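Hypothetical protein DUF871 (Enterococcus faecalis, PDB 2P0O) is of unknown function but is probably a 6-phospho-N-acetylmuramidase, with a TIM barrel followed by a cyclophilin-like domain. Local coordinates at residues E360-I363 and E364-R368. Residues are numbered along the deposited sequence; the frame is centred on the assembly and turned at random.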
loop_
_atom_site.group_PDB
_atom_site.type_symbol
_atom_site.label_atom_id
_atom_site.label_comp_id
_atom_site.label_asym_id
_atom_site.label_seq_id
_atom_site.Cartn_x
_atom_site.Cartn_y
_atom_site.Cartn_z
ATOM N N GLU A 360 -20.749 -6.748 -6.337
ATOM C CA GLU A 360 -19.953 -7.519 -5.387
ATOM C C GLU A 360 -19.454 -8.841 -5.996
ATOM O O GLU A 360 -20.210 -9.560 -6.645
ATOM C CB GLU A 360 -20.735 -7.764 -4.080
ATOM C CG GLU A 360 -19.902 -8.477 -2.994
ATOM C CD GLU A 360 -20.653 -8.772 -1.681
ATOM O OE1 GLU A 360 -21.916 -8.787 -1.662
ATOM O OE2 GLU A 360 -19.949 -8.996 -0.654
ATOM N N GLY A 361 -18.156 -9.099 -5.809
ATOM C CA GLY A 361 -17.504 -10.330 -6.219
ATOM C C GLY A 361 -16.875 -10.292 -7.601
ATOM O O GLY A 361 -16.294 -11.298 -8.029
ATOM N N THR A 362 -16.971 -9.150 -8.302
ATOM C CA THR A 362 -16.559 -9.087 -9.723
ATOM C C THR A 362 -15.260 -8.291 -9.973
ATOM O O THR A 362 -14.803 -8.160 -11.114
ATOM C CB THR A 362 -17.688 -8.582 -10.655
ATOM O OG1 THR A 362 -17.998 -7.218 -10.358
ATOM C CG2 THR A 362 -18.953 -9.420 -10.481
ATOM N N ILE A 363 -14.674 -7.759 -8.912
ATOM C CA ILE A 363 -13.462 -6.958 -9.044
ATOM C C ILE A 363 -12.374 -7.699 -9.848
ATOM O O ILE A 363 -11.764 -7.122 -10.751
ATOM C CB ILE A 363 -12.947 -6.470 -7.678
ATOM C CG1 ILE A 363 -13.601 -5.119 -7.334
ATOM C CG2 ILE A 363 -11.384 -6.290 -7.691
ATOM C CD1 ILE A 363 -13.072 -4.473 -6.053
ATOM N N GLU A 364 -12.161 -8.980 -9.537
ATOM C CA GLU A 364 -11.162 -9.778 -10.242
ATOM C C GLU A 364 -11.388 -9.874 -11.759
ATOM O O GLU A 364 -10.455 -9.640 -12.528
ATOM C CB GLU A 364 -11.015 -11.159 -9.612
ATOM C CG GLU A 364 -10.523 -11.109 -8.158
ATOM C CD GLU A 364 -11.639 -11.237 -7.101
ATOM O OE1 GLU A 364 -12.697 -10.544 -7.228
ATOM O OE2 GLU A 364 -11.434 -12.049 -6.147
ATOM N N ASN A 365 -12.602 -10.203 -12.189
ATOM C CA ASN A 365 -12.871 -10.267 -13.629
ATOM C C ASN A 365 -12.945 -8.899 -14.285
ATOM O O ASN A 365 -12.672 -8.762 -15.478
ATOM C CB ASN A 365 -14.121 -11.079 -13.985
ATOM C CG ASN A 365 -14.222 -11.361 -15.492
ATOM O OD1 ASN A 365 -13.221 -11.638 -16.157
ATOM N ND2 ASN A 365 -15.429 -11.265 -16.035
ATOM N N GLU A 366 -13.293 -7.887 -13.515
ATOM C CA GLU A 366 -13.344 -6.549 -14.054
ATOM C C GLU A 366 -11.912 -6.111 -14.414
ATOM O O GLU A 366 -11.693 -5.556 -15.487
ATOM C CB GLU A 366 -13.972 -5.631 -13.022
ATOM C CG GLU A 366 -14.949 -4.650 -13.562
ATOM C CD GLU A 366 -16.089 -5.279 -14.347
ATOM O OE1 GLU A 366 -16.960 -5.992 -13.775
ATOM O OE2 GLU A 366 -16.098 -5.040 -15.557
ATOM N N PHE A 367 -10.933 -6.408 -13.539
ATOM C CA PHE A 367 -9.534 -6.139 -13.874
ATOM C C PHE A 367 -9.012 -7.021 -15.018
ATOM O O PHE A 367 -8.235 -6.542 -15.854
ATOM C CB PHE A 367 -8.599 -6.240 -12.668
ATOM C CG PHE A 367 -7.154 -5.905 -13.009
ATOM C CD1 PHE A 367 -6.810 -4.635 -13.466
ATOM C CD2 PHE A 367 -6.154 -6.867 -12.905
ATOM C CE1 PHE A 367 -5.505 -4.331 -13.820
ATOM C CE2 PHE A 367 -4.835 -6.563 -13.253
ATOM C CZ PHE A 367 -4.518 -5.290 -13.714
ATOM N N ARG A 368 -9.434 -8.290 -15.056
ATOM C CA ARG A 368 -9.084 -9.200 -16.151
ATOM C C ARG A 368 -9.518 -8.657 -17.517
ATOM O O ARG A 368 -8.818 -8.826 -18.527
ATOM C CB ARG A 368 -9.754 -10.574 -15.949
ATOM C CG ARG A 368 -8.793 -11.729 -15.791
ATOM C CD ARG A 368 -9.521 -13.104 -15.867
ATOM N NE ARG A 368 -10.503 -13.305 -14.782
ATOM C CZ ARG A 368 -10.209 -13.511 -13.490
ATOM N NH1 ARG A 368 -8.944 -13.540 -13.066
ATOM N NH2 ARG A 368 -11.195 -13.677 -12.608
HETATM O O HOH W 1 -14.086 -11.609 -9.935
#
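E364 sets CG beside its own backbone N (chi1 -62°) and then bends at chi2 (99°), which curls its carboxylate back toward G361, while E366, bent at chi2 (56°), lies alongside T362, both side chains pointing the same way. E364 OE1 stays 3.8 Å from G361 O, and a water bridges the two, donating to G361 O at 2.9 Å and to E364 OE1 at 3.2 Å. The same water accepts from N365 N at 3.0 Å, so one molecule ties the loop carbonyl, the carboxylate and a first-turn amide together. The helical bonding begins with E366 N, which donates to T362 O (2.8 Å), and F367 N, which donates to I363 O (3.0 Å). T362 OG1 lies 3.8 Å from E366 OE1; the hydrogen bond of T362 OG1 is to T359 O, in the last residue of strand 354-359. The segment thus turns the chain from that strand, central in a three-stranded sheet, into helix 363-370. I363 N bonds E246 of neighbouring strand 242-247, and the side chains of I363 and F367 pack on A232 of helix 228-240.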